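Local coordinates for protein putative oxidoreductase (Gluconobacter oxydans, PDB 3WJ7) that is a reductase of the short-chain dehydrogenase/reductase family, probably using a nicotinamide coenzyme to interconvert carbonyl and hydroxyl groups of its substrates, at residues 34-39 / 230-235; 81-86 / 104-109; 122-127 / 225-230; 160-165 / 237-242. One frame throughout, in Å; residues are numbered along the deposited sequence.

Contact 1: 34-39 / 230-235; sequences EERGHR and ALERGK
R36 and E232 meet in a salt bridge at the surface. NE of R36 lies 2.9 Å from OE2 of E232 and donates to the syn lone pair of that oxygen. The bond is bent, 137° at the hydrogen, but the two flat groups lie nearly in one plane, 12° apart, with the carboxylate at the guanidinium edge. The R36 chain runs extended from CG to NE, and this carries its head along helix 220-233, where it also lies on A228 and L229. NH1 of R36 takes a second carboxylate, that of E225, so one arginine ties two acids of that helix, two turns apart.

The apolar part joins H38 and L231. Methyl CD2 of L231 sits at the imidazole edge by CE1, close to the ring plane, 3.8 Å from NE2 of H38. The two side chains come from opposite directions, and L231 rests behind on I80 and F82 of strand 78-83. The H38 ring is also held by the hydrogen bond of ND1 to T16 OG1.

Backbone bonds shape the bend that puts R36 and H38 here, G37 N reaching E34 O at 2.8 Å. G37 has positive phi and two bonds run back into the last turn, a Schellman motif closing helix 24-35, the first helix of a Rossmann fold, here linked to helix 220-233 beside it on the same face of the central sheet.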
loop_
_atom_site.group_PDB
_atom_site.type_symbol
_atom_site.label_atom_id
_atom_site.label_comp_id
_atom_site.label_asym_id
_atom_site.label_seq_id
_atom_site.Cartn_x
_atom_site.Cartn_y
_atom_site.Cartn_z
ATOM N N GLU A 34 8.126 -18.398 33.173
ATOM C CA GLU A 34 8.840 -18.083 34.397
ATOM C C GLU A 34 8.360 -18.944 35.588
ATOM O O GLU A 34 9.190 -19.467 36.324
ATOM C CB GLU A 34 8.713 -16.606 34.725
ATOM C CG GLU A 34 9.576 -16.161 35.897
ATOM C CD GLU A 34 10.983 -15.781 35.473
ATOM O OE1 GLU A 34 11.130 -15.158 34.382
ATOM O OE2 GLU A 34 11.935 -16.094 36.234
ATOM N N GLU A 35 7.038 -19.091 35.760
ATOM C CA GLU A 35 6.463 -19.855 36.882
ATOM C C GLU A 35 6.715 -21.345 36.703
ATOM O O GLU A 35 6.758 -22.096 37.680
ATOM C CB GLU A 35 4.958 -19.562 37.072
ATOM C CG GLU A 35 4.634 -18.066 37.229
ATOM C CD GLU A 35 3.144 -17.758 37.413
ATOM O OE1 GLU A 35 2.527 -18.293 38.367
ATOM O OE2 GLU A 35 2.584 -16.960 36.620
ATOM N N ARG A 36 6.881 -21.762 35.451
ATOM C CA ARG A 36 7.398 -23.086 35.139
ATOM C C ARG A 36 8.954 -23.229 35.267
ATOM O O ARG A 36 9.500 -24.293 34.982
ATOM C CB ARG A 36 6.917 -23.508 33.743
ATOM C CG ARG A 36 5.754 -24.506 33.731
ATOM C CD ARG A 36 5.291 -24.613 32.310
ATOM N NE ARG A 36 4.064 -25.353 32.016
ATOM C CZ ARG A 36 2.811 -24.964 32.282
ATOM N NH1 ARG A 36 2.522 -23.857 32.975
ATOM N NH2 ARG A 36 1.817 -25.723 31.858
ATOM N N GLY A 37 9.643 -22.155 35.677
ATOM C CA GLY A 37 11.117 -22.094 35.813
ATOM C C GLY A 37 12.056 -22.292 34.607
ATOM O O GLY A 37 13.095 -22.929 34.726
ATOM N N HIS A 38 11.710 -21.749 33.445
ATOM C CA HIS A 38 12.683 -21.597 32.369
ATOM C C HIS A 38 13.602 -20.453 32.709
ATOM O O HIS A 38 13.214 -19.552 33.453
ATOM C CB HIS A 38 11.959 -21.270 31.067
ATOM C CG HIS A 38 11.158 -22.410 30.544
ATOM N ND1 HIS A 38 11.355 -22.938 29.290
ATOM C CD2 HIS A 38 10.195 -23.162 31.125
ATOM C CE1 HIS A 38 10.532 -23.958 29.111
ATOM N NE2 HIS A 38 9.822 -24.119 30.214
ATOM N N ARG A 39 14.810 -20.466 32.165
ATOM C CA ARG A 39 15.644 -19.273 32.224
ATOM C C ARG A 39 15.303 -18.423 31.002
ATOM O O ARG A 39 15.469 -18.856 29.855
ATOM C CB ARG A 39 17.150 -19.600 32.250
ATOM C CG ARG A 39 17.517 -21.031 32.608
ATOM C CD ARG A 39 19.026 -21.130 32.819
ATOM N NE ARG A 39 19.486 -22.417 33.365
ATOM C CZ ARG A 39 20.706 -22.638 33.869
ATOM N NH1 ARG A 39 21.610 -21.662 33.914
ATOM N NH2 ARG A 39 21.025 -23.841 34.332
ATOM N N ALA A 230 2.114 -26.576 24.426
ATOM C CA ALA A 230 2.599 -26.955 23.094
ATOM C C ALA A 230 4.078 -27.292 23.127
ATOM O O ALA A 230 4.503 -28.198 22.410
ATOM C CB ALA A 230 2.327 -25.895 22.065
ATOM N N LEU A 231 4.842 -26.569 23.953
ATOM C CA LEU A 231 6.227 -26.914 24.212
ATOM C C LEU A 231 6.348 -28.294 24.877
ATOM O O LEU A 231 7.261 -29.055 24.534
ATOM C CB LEU A 231 6.901 -25.875 25.121
ATOM C CG LEU A 231 8.241 -26.356 25.707
ATOM C CD1 LEU A 231 9.343 -26.342 24.694
ATOM C CD2 LEU A 231 8.681 -25.482 26.843
ATOM N N GLU A 232 5.460 -28.612 25.830
ATOM C CA GLU A 232 5.565 -29.897 26.553
ATOM C C GLU A 232 5.061 -31.101 25.769
ATOM O O GLU A 232 5.779 -32.083 25.687
ATOM C CB GLU A 232 4.939 -29.830 27.932
ATOM C CG GLU A 232 5.821 -29.060 28.911
ATOM C CD GLU A 232 5.030 -28.152 29.852
ATOM O OE1 GLU A 232 3.800 -28.354 29.984
ATOM O OE2 GLU A 232 5.632 -27.223 30.458
ATOM N N ARG A 233 3.884 -31.002 25.129
ATOM C CA ARG A 233 3.223 -32.185 24.539
ATOM C C ARG A 233 2.893 -32.069 23.051
ATOM O O ARG A 233 2.235 -32.943 22.494
ATOM C CB ARG A 233 1.949 -32.588 25.342
ATOM C CG ARG A 233 2.071 -32.447 26.865
ATOM C CD ARG A 233 0.808 -32.804 27.661
ATOM N NE ARG A 233 0.761 -34.213 28.090
ATOM C CZ ARG A 233 -0.238 -35.075 27.847
ATOM N NH1 ARG A 233 -1.337 -34.709 27.174
ATOM N NH2 ARG A 233 -0.145 -36.323 28.303
ATOM N N GLY A 234 3.332 -30.998 22.395
ATOM C CA GLY A 234 2.947 -30.763 20.982
ATOM C C GLY A 234 3.911 -31.451 20.051
ATOM O O GLY A 234 5.025 -31.709 20.460
ATOM N N LYS A 235 3.491 -31.745 18.819
ATOM C CA LYS A 235 4.349 -32.393 17.829
ATOM C C LYS A 235 4.848 -31.398 16.776
ATOM O O LYS A 235 4.078 -30.624 16.196
ATOM C CB LYS A 235 3.622 -33.544 17.115
ATOM C CG LYS A 235 3.539 -34.810 17.947
ATOM C CD LYS A 235 2.438 -35.753 17.469
ATOM C CE LYS A 235 2.279 -36.925 18.446
ATOM N NZ LYS A 235 0.993 -37.699 18.372
#

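Contact 2: 81-86 / 104-109; sequences LFHVAA and EGTRNL
L109 lays its methyl CD2 over one face of the H83 imidazole, 3.5 Å from the ring centroid, in a CH-pi contact. A different approach serves T106: its OG1 stands at the ring edge, in the plane, and pairs with NE2 of H83 in a 3.2 Å hydrogen bond, fairly straight at 153°. Beside the ring, L81 and L109 reach toward each other tip to tip, with CD2 of L81 3.9 Å from CG of L109.

Further out, the ring is fixed by its other nitrogen, since ND1 of H83 is hydrogen-bonded to T19 OG1, while the T106 hydroxyl also bonds back to N102 O in its own helix. The Y123 ring meets the histidine obliquely from the neighbouring strand. With CG turned anti to the backbone N (chi1 -179°), the H83 side chain stands out from the strand toward the helix. Strand 81-83 and helix 104-109 run antiparallel, their axes 11.1 Å apart, as the first two elements of the beta-alpha-beta unit 78-83, 95-115, 120-124.

With a leucine in place of H83, T19 and T106 would lose their shared imidazole partner, which is likely to leave the two hydroxyls each short of one partner and L109 without its flat seat. The imidazole thus bridges two threonine hydroxyls through its nitrogens while offering a face to aliphatic packing, so polar and apolar needs are met by one buried ring.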
loop_
_atom_site.group_PDB
_atom_site.type_symbol
_atom_site.label_atom_id
_atom_site.label_comp_id
_atom_site.label_asym_id
_atom_site.label_seq_id
_atom_site.Cartn_x
_atom_site.Cartn_y
_atom_site.Cartn_z
ATOM N N LEU A 81 12.782 -21.436 21.603
ATOM C CA LEU A 81 12.338 -20.179 21.110
ATOM C C LEU A 81 10.804 -20.160 21.028
ATOM O O LEU A 81 10.172 -21.042 20.418
ATOM C CB LEU A 81 12.951 -19.909 19.745
ATOM C CG LEU A 81 12.324 -18.690 19.053
ATOM C CD1 LEU A 81 12.619 -17.395 19.825
ATOM C CD2 LEU A 81 12.801 -18.574 17.618
ATOM N N PHE A 82 10.242 -19.150 21.691
ATOM C CA PHE A 82 8.855 -18.717 21.539
ATOM C C PHE A 82 8.826 -17.441 20.706
ATOM O O PHE A 82 9.263 -16.388 21.176
ATOM C CB PHE A 82 8.231 -18.440 22.900
ATOM C CG PHE A 82 7.973 -19.660 23.675
ATOM C CD1 PHE A 82 6.718 -20.241 23.669
ATOM C CD2 PHE A 82 9.003 -20.273 24.398
ATOM C CE1 PHE A 82 6.466 -21.417 24.409
ATOM C CE2 PHE A 82 8.768 -21.441 25.113
ATOM C CZ PHE A 82 7.498 -22.012 25.135
ATOM N N HIS A 83 8.321 -17.524 19.489
ATOM C CA HIS A 83 8.208 -16.337 18.643
ATOM C C HIS A 83 6.818 -15.783 18.786
ATOM O O HIS A 83 5.898 -16.342 18.246
ATOM C CB HIS A 83 8.451 -16.665 17.164
ATOM C CG HIS A 83 8.364 -15.464 16.268
ATOM N ND1 HIS A 83 8.472 -14.170 16.746
ATOM C CD2 HIS A 83 8.199 -15.357 14.925
ATOM C CE1 HIS A 83 8.368 -13.326 15.739
ATOM N NE2 HIS A 83 8.200 -14.022 14.627
ATOM N N VAL A 84 6.655 -14.708 19.525
ATOM C CA VAL A 84 5.342 -14.084 19.594
ATOM C C VAL A 84 5.357 -12.697 18.905
ATOM O O VAL A 84 6.251 -11.905 19.136
ATOM C CB VAL A 84 4.865 -13.934 21.046
ATOM C CG1 VAL A 84 3.401 -13.469 21.055
ATOM C CG2 VAL A 84 5.063 -15.236 21.834
ATOM N N ALA A 85 4.389 -12.419 18.039
ATOM C CA ALA A 85 4.289 -11.099 17.360
ATOM C C ALA A 85 4.391 -9.928 18.346
ATOM O O ALA A 85 3.768 -9.951 19.407
ATOM C CB ALA A 85 2.988 -11.016 16.591
ATOM N N ALA A 86 5.195 -8.917 18.006
ATOM C CA ALA A 86 5.420 -7.747 18.888
ATOM C C ALA A 86 4.088 -7.071 19.288
ATOM O O ALA A 86 3.806 -6.837 20.478
ATOM C CB ALA A 86 6.359 -6.744 18.215
ATOM N N GLU A 104 9.158 -11.219 6.400
ATOM C CA GLU A 104 10.587 -11.396 6.346
ATOM C C GLU A 104 11.213 -11.525 7.710
ATOM O O GLU A 104 12.188 -12.283 7.854
ATOM C CB GLU A 104 11.298 -10.265 5.561
ATOM C CG GLU A 104 10.487 -9.771 4.362
ATOM C CD GLU A 104 11.199 -9.845 3.019
ATOM O OE1 GLU A 104 12.388 -10.268 2.985
ATOM O OE2 GLU A 104 10.544 -9.486 1.995
ATOM N N GLY A 105 10.694 -10.784 8.695
ATOM C CA GLY A 105 11.229 -10.817 10.063
ATOM C C GLY A 105 11.159 -12.214 10.676
ATOM O O GLY A 105 12.128 -12.720 11.269
ATOM N N THR A 106 10.005 -12.836 10.499
ATOM C CA THR A 106 9.749 -14.193 10.922
ATOM C C THR A 106 10.670 -15.196 10.213
ATOM O O THR A 106 11.149 -16.144 10.828
ATOM C CB THR A 106 8.265 -14.494 10.651
ATOM O OG1 THR A 106 7.487 -13.727 11.571
ATOM C CG2 THR A 106 7.922 -15.944 10.769
ATOM N N ARG A 107 10.873 -15.004 8.915
ATOM C CA ARG A 107 11.804 -15.807 8.165
ATOM C C ARG A 107 13.239 -15.598 8.752
ATOM O O ARG A 107 13.907 -16.573 9.109
ATOM C CB ARG A 107 11.703 -15.477 6.674
ATOM C CG ARG A 107 12.509 -16.379 5.749
ATOM C CD ARG A 107 12.558 -15.811 4.332
ATOM N NE ARG A 107 13.209 -16.735 3.388
ATOM C CZ ARG A 107 13.383 -16.528 2.069
ATOM N NH1 ARG A 107 12.946 -15.419 1.450
ATOM N NH2 ARG A 107 14.000 -17.455 1.343
ATOM N N ASN A 108 13.692 -14.357 8.931
ATOM C CA ASN A 108 15.010 -14.185 9.501
ATOM C C ASN A 108 15.112 -14.925 10.893
ATOM O O ASN A 108 16.076 -15.686 11.171
ATOM C CB ASN A 108 15.375 -12.693 9.579
ATOM C CG ASN A 108 15.479 -12.014 8.170
ATOM O OD1 ASN A 108 15.708 -12.679 7.160
ATOM N ND2 ASN A 108 15.309 -10.688 8.120
ATOM N N LEU A 109 14.119 -14.716 11.752
ATOM C CA LEU A 109 14.175 -15.290 13.044
ATOM C C LEU A 109 14.267 -16.822 12.927
ATOM O O LEU A 109 15.147 -17.449 13.561
ATOM C CB LEU A 109 12.958 -14.901 13.879
ATOM C CG LEU A 109 13.021 -15.484 15.293
ATOM C CD1 LEU A 109 14.223 -14.910 16.042
ATOM C CD2 LEU A 109 11.731 -15.188 16.046
#

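Contact 3: 122-127 / 225-230; sequences IYCSSV and EGHALA
C124 meets the H227 imidazole at its edge: SG lies 4.1 Å from the ring centroid and 83° off the ring normal, a sulfur-aromatic contact, and CB of C124 also falls in the ring plane. I122 comes to the same ring obliquely with its methyl CG2. Its other branch goes to the helix backbone, CD1 lying 3.7 Å from the carbonyl O of H227. V29 of helix 24-35 and V179 of strand 176-185 also pack on the H227 side chain, which thus fills the space between the sheet, helix 24-35 and its own helix.

With CG beside its backbone N (chi1 -75°), H227 swings its ring in toward C124. No hydrogen bond joins the two segments. If H227 were an alanine, the flat filler between strand 120-124 and helix 220-233 would be gone, and C124 and I122 would probably face a gap.

The sulfur of C124 is also about 3 Å (nearest atoms) from a bound mercury (II) ion, in keeping with the affinity of that soft metal for sulfur. Chemically, the contact relies on dispersion and a polarisable sulfur, which, although buried, was evidently reached by mercury, consistent with binding as a thiolate.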
loop_
_atom_site.group_PDB
_atom_site.type_symbol
_atom_site.label_atom_id
_atom_site.label_comp_id
_atom_site.label_asym_id
_atom_site.label_seq_id
_atom_site.Cartn_x
_atom_site.Cartn_y
_atom_site.Cartn_z
ATOM N N ILE A 122 8.491 -22.550 19.169
ATOM C CA ILE A 122 7.046 -22.453 19.173
ATOM C C ILE A 122 6.667 -21.144 18.521
ATOM O O ILE A 122 7.065 -20.045 18.978
ATOM C CB ILE A 122 6.508 -22.478 20.579
ATOM C CG1 ILE A 122 6.728 -23.861 21.177
ATOM C CG2 ILE A 122 5.014 -22.106 20.634
ATOM C CD1 ILE A 122 6.646 -23.617 22.643
ATOM N N TYR A 123 5.912 -21.265 17.434
ATOM C CA TYR A 123 5.528 -20.131 16.670
ATOM C C TYR A 123 4.098 -19.722 16.991
ATOM O O TYR A 123 3.139 -20.528 16.843
ATOM C CB TYR A 123 5.661 -20.419 15.189
ATOM C CG TYR A 123 5.171 -19.242 14.384
ATOM C CD1 TYR A 123 5.728 -17.984 14.562
ATOM C CD2 TYR A 123 4.109 -19.369 13.524
ATOM C CE1 TYR A 123 5.281 -16.887 13.854
ATOM C CE2 TYR A 123 3.647 -18.287 12.803
ATOM C CZ TYR A 123 4.244 -17.054 12.979
ATOM O OH TYR A 123 3.797 -16.005 12.277
ATOM N N CYS A 124 3.949 -18.461 17.415
ATOM C CA CYS A 124 2.635 -17.930 17.698
ATOM C C CYS A 124 2.041 -17.369 16.459
ATOM O O CYS A 124 2.551 -16.420 15.886
ATOM C CB CYS A 124 2.663 -16.898 18.792
ATOM S SG CYS A 124 0.998 -16.651 19.520
ATOM N N SER A 125 0.950 -17.959 16.003
ATOM C CA SER A 125 0.331 -17.482 14.775
ATOM C C SER A 125 -1.060 -17.058 15.141
ATOM O O SER A 125 -1.228 -16.451 16.171
ATOM C CB SER A 125 0.356 -18.597 13.768
ATOM O OG SER A 125 -0.588 -18.466 12.753
ATOM N N SER A 126 -2.098 -17.365 14.386
ATOM C CA SER A 126 -3.393 -16.871 14.835
ATOM C C SER A 126 -4.467 -17.525 14.048
ATOM O O SER A 126 -4.206 -18.034 12.947
ATOM C CB SER A 126 -3.460 -15.349 14.682
ATOM O OG SER A 126 -4.781 -14.906 14.489
ATOM N N VAL A 127 -5.687 -17.525 14.586
ATOM C CA VAL A 127 -6.797 -18.021 13.766
ATOM C C VAL A 127 -6.960 -17.202 12.472
ATOM O O VAL A 127 -7.592 -17.691 11.516
ATOM C CB VAL A 127 -8.138 -18.106 14.514
ATOM C CG1 VAL A 127 -8.043 -19.131 15.622
ATOM C CG2 VAL A 127 -8.595 -16.732 15.024
ATOM N N GLU A 225 -0.883 -20.278 28.695
ATOM C CA GLU A 225 -0.688 -21.600 29.236
ATOM C C GLU A 225 -0.578 -22.549 28.043
ATOM O O GLU A 225 0.317 -23.421 27.992
ATOM C CB GLU A 225 -1.866 -21.946 30.174
ATOM C CG GLU A 225 -2.040 -23.426 30.545
ATOM C CD GLU A 225 -0.927 -24.056 31.416
ATOM O OE1 GLU A 225 -0.056 -23.340 31.995
ATOM O OE2 GLU A 225 -0.951 -25.310 31.528
ATOM N N GLY A 226 -1.471 -22.368 27.076
ATOM C CA GLY A 226 -1.477 -23.219 25.890
ATOM C C GLY A 226 -0.145 -23.225 25.143
ATOM O O GLY A 226 0.219 -24.235 24.547
ATOM N N HIS A 227 0.598 -22.113 25.174
ATOM C CA HIS A 227 1.937 -22.111 24.600
ATOM C C HIS A 227 2.840 -23.078 25.369
ATOM O O HIS A 227 3.654 -23.783 24.775
ATOM C CB HIS A 227 2.575 -20.723 24.652
ATOM C CG HIS A 227 2.037 -19.749 23.656
ATOM N ND1 HIS A 227 2.807 -19.235 22.632
ATOM C CD2 HIS A 227 0.835 -19.140 23.562
ATOM C CE1 HIS A 227 2.086 -18.382 21.926
ATOM N NE2 HIS A 227 0.886 -18.310 22.468
ATOM N N ALA A 228 2.714 -23.105 26.696
ATOM C CA ALA A 228 3.597 -23.954 27.488
ATOM C C ALA A 228 3.309 -25.411 27.177
ATOM O O ALA A 228 4.231 -26.226 26.996
ATOM C CB ALA A 228 3.468 -23.650 28.976
ATOM N N LEU A 229 2.010 -25.716 27.070
ATOM C CA LEU A 229 1.529 -27.076 26.730
ATOM C C LEU A 229 1.981 -27.517 25.372
ATOM O O LEU A 229 2.181 -28.704 25.165
ATOM C CB LEU A 229 -0.005 -27.135 26.774
ATOM C CG LEU A 229 -0.557 -26.803 28.163
ATOM C CD1 LEU A 229 -2.081 -26.648 28.168
ATOM C CD2 LEU A 229 -0.041 -27.854 29.140
ATOM N N ALA A 230 2.114 -26.576 24.426
ATOM C CA ALA A 230 2.599 -26.955 23.094
ATOM C C ALA A 230 4.078 -27.292 23.127
ATOM O O ALA A 230 4.503 -28.198 22.410
ATOM C CB ALA A 230 2.327 -25.895 22.065
#

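Contact 4: 160-165 / 237-242; sequences RAEQEV and GEKYIL
E162 and K239 are brought together by two long chains. The glutamate holds CG anti to the backbone N (chi1 163°) and runs extended beyond, carrying its carboxylate off helix 153-172. The lysine sets CG beside its backbone N (chi1 -55°), stays stretched through CD and bends at its last torsion (chi4 140°), which turns the ammonium aside. The two side chains cross at about a right angle.

They meet in a salt bridge from NZ of K239 to OE1 of E162, 3.5 Å long; the place of OE1 is less certain than that of its neighbours, so the detail of this pair is doubtful. The lysine also donates to a water 2.9 Å from its NZ, and that water makes a weak bond of 3.5 Å to OE1 of Q163, so that two successive residues of the helix are reached.

E162 has a firmer polar partner elsewhere: its OE2 is hydrogen-bonded to OG of S125, just after strand 120-124. I178 and L130 pack on the glutamate, and L130 and N180 on K239. Two residues earlier, R160 makes a salt bridge to D94 of the second subunit, so the same helix also reaches the subunit interface.

The glutamate is buried, and the lysine, together with the S125 hydroxyl, probably offsets part of the cost of a carboxylate there. The charge would then be balanced by the serine hydroxyl at OE2 and, less surely, by the long ion pair at OE1, a tie between helix 153-172 and strand 239-248.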
loop_
_atom_site.group_PDB
_atom_site.type_symbol
_atom_site.label_atom_id
_atom_site.label_comp_id
_atom_site.label_asym_id
_atom_site.label_seq_id
_atom_site.Cartn_x
_atom_site.Cartn_y
_atom_site.Cartn_z
ATOM N N ARG A 160 0.462 -15.277 5.225
ATOM C CA ARG A 160 1.740 -15.441 4.575
ATOM C C ARG A 160 2.838 -15.882 5.522
ATOM O O ARG A 160 3.681 -16.773 5.181
ATOM C CB ARG A 160 2.170 -14.169 3.847
ATOM C CG ARG A 160 1.296 -13.905 2.647
ATOM C CD ARG A 160 1.940 -12.926 1.705
ATOM N NE ARG A 160 1.180 -12.959 0.461
ATOM C CZ ARG A 160 0.894 -11.879 -0.261
ATOM N NH1 ARG A 160 1.291 -10.676 0.141
ATOM N NH2 ARG A 160 0.222 -11.999 -1.392
ATOM N N ALA A 161 2.837 -15.289 6.716
ATOM C CA ALA A 161 3.861 -15.635 7.717
ATOM C C ALA A 161 3.714 -17.101 8.132
ATOM O O ALA A 161 4.709 -17.872 8.143
ATOM C CB ALA A 161 3.780 -14.714 8.927
ATOM N N GLU A 162 2.482 -17.516 8.414
ATOM C CA GLU A 162 2.295 -18.913 8.771
ATOM C C GLU A 162 2.772 -19.800 7.608
ATOM O O GLU A 162 3.422 -20.819 7.850
ATOM C CB GLU A 162 0.852 -19.260 9.192
ATOM C CG GLU A 162 0.596 -20.764 9.149
ATOM C CD GLU A 162 -0.735 -21.188 9.748
ATOM O OE1 GLU A 162 -1.600 -21.724 9.015
ATOM O OE2 GLU A 162 -0.935 -20.989 10.957
ATOM N N GLN A 163 2.463 -19.437 6.365
ATOM C CA GLN A 163 2.884 -20.293 5.232
ATOM C C GLN A 163 4.395 -20.396 5.175
ATOM O O GLN A 163 4.915 -21.462 4.873
ATOM C CB GLN A 163 2.334 -19.842 3.879
ATOM C CG GLN A 163 0.830 -20.059 3.707
ATOM C CD GLN A 163 0.403 -21.512 3.894
ATOM O OE1 GLN A 163 -0.363 -21.829 4.790
ATOM N NE2 GLN A 163 0.912 -22.399 3.046
ATOM N N GLU A 164 5.093 -19.305 5.499
ATOM C CA GLU A 164 6.535 -19.342 5.569
ATOM C C GLU A 164 7.044 -20.375 6.572
ATOM O O GLU A 164 7.948 -21.143 6.283
ATOM C CB GLU A 164 7.097 -17.977 5.931
ATOM C CG GLU A 164 7.555 -17.180 4.743
ATOM C CD GLU A 164 9.020 -17.436 4.350
ATOM O OE1 GLU A 164 9.481 -18.620 4.248
ATOM O OE2 GLU A 164 9.722 -16.413 4.113
ATOM N N VAL A 165 6.484 -20.363 7.775
ATOM C CA VAL A 165 6.898 -21.308 8.765
ATOM C C VAL A 165 6.651 -22.728 8.227
ATOM O O VAL A 165 7.559 -23.576 8.293
ATOM C CB VAL A 165 6.217 -21.037 10.116
ATOM C CG1 VAL A 165 6.595 -22.125 11.105
ATOM C CG2 VAL A 165 6.624 -19.673 10.660
ATOM N N GLY A 237 5.518 -29.708 13.536
ATOM C CA GLY A 237 4.794 -29.672 12.272
ATOM C C GLY A 237 3.287 -29.467 12.393
ATOM O O GLY A 237 2.589 -29.230 11.368
ATOM N N GLU A 238 2.769 -29.563 13.614
ATOM C CA GLU A 238 1.356 -29.412 13.834
ATOM C C GLU A 238 1.014 -27.976 14.242
ATOM O O GLU A 238 1.859 -27.255 14.804
ATOM C CB GLU A 238 0.904 -30.360 14.944
ATOM C CG GLU A 238 1.165 -31.857 14.714
ATOM C CD GLU A 238 0.442 -32.412 13.494
ATOM O OE1 GLU A 238 1.151 -32.893 12.589
ATOM O OE2 GLU A 238 -0.811 -32.347 13.427
ATOM N N LYS A 239 -0.223 -27.574 13.927
ATOM C CA LYS A 239 -0.854 -26.344 14.414
ATOM C C LYS A 239 -1.854 -26.699 15.486
ATOM O O LYS A 239 -2.560 -27.725 15.403
ATOM C CB LYS A 239 -1.734 -25.680 13.340
ATOM C CG LYS A 239 -1.123 -25.337 11.999
ATOM C CD LYS A 239 -2.284 -25.322 11.010
ATOM C CE LYS A 239 -2.062 -24.400 9.822
ATOM N NZ LYS A 239 -2.578 -25.031 8.564
ATOM N N TYR A 240 -2.025 -25.796 16.436
ATOM C CA TYR A 240 -3.072 -25.996 17.427
ATOM C C TYR A 240 -3.808 -24.726 17.678
ATOM O O TYR A 240 -3.207 -23.731 18.054
ATOM C CB TYR A 240 -2.474 -26.510 18.747
ATOM C CG TYR A 240 -1.597 -27.743 18.646
ATOM C CD1 TYR A 240 -0.240 -27.637 18.287
ATOM C CD2 TYR A 240 -2.108 -29.010 18.935
ATOM C CE1 TYR A 240 0.578 -28.767 18.203
ATOM C CE2 TYR A 240 -1.299 -30.148 18.857
ATOM C CZ TYR A 240 0.034 -30.028 18.500
ATOM O OH TYR A 240 0.829 -31.139 18.431
ATOM N N ILE A 241 -5.112 -24.738 17.440
ATOM C CA ILE A 241 -5.984 -23.578 17.751
ATOM C C ILE A 241 -6.081 -23.390 19.268
ATOM O O ILE A 241 -6.319 -24.341 19.991
ATOM C CB ILE A 241 -7.407 -23.775 17.179
ATOM C CG1 ILE A 241 -7.377 -23.689 15.657
ATOM C CG2 ILE A 241 -8.365 -22.719 17.710
ATOM C CD1 ILE A 241 -8.457 -24.455 14.949
ATOM N N LEU A 242 -5.888 -22.171 19.750
ATOM C CA LEU A 242 -6.012 -21.913 21.153
ATOM C C LEU A 242 -7.168 -20.977 21.355
ATOM O O LEU A 242 -6.966 -19.795 21.563
ATOM C CB LEU A 242 -4.722 -21.328 21.709
ATOM C CG LEU A 242 -3.441 -22.202 21.733
ATOM C CD1 LEU A 242 -2.320 -21.482 22.503
ATOM C CD2 LEU A 242 -3.637 -23.667 22.275
HETATM O O HOH W 1 -1.643 -24.878 5.779
#

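Overall arrangement
Following the chain, contact 1 opens at 34-39, at the C-terminal end of the first helix, and closes only at 230-235, spanning most of the Rossmann-type domain. Contact 2 is a short loop nested within it, closed inside one beta-alpha-beta unit before contact 3 begins at 122-127. Contact 3 closes at 225-230, also nested in contact 1 and sharing A230 with it. Contact 4 opens at 160-165, inside both, but ends at 237-242, beyond them, and so crosses contacts 1 and 3. Contact 1 ties helix 220-233 to the end of helix 24-35 and contact 3 sets it on one face of the sheet, whereas contacts 2 and 4 hold helices 95-115 and 153-172 against the other.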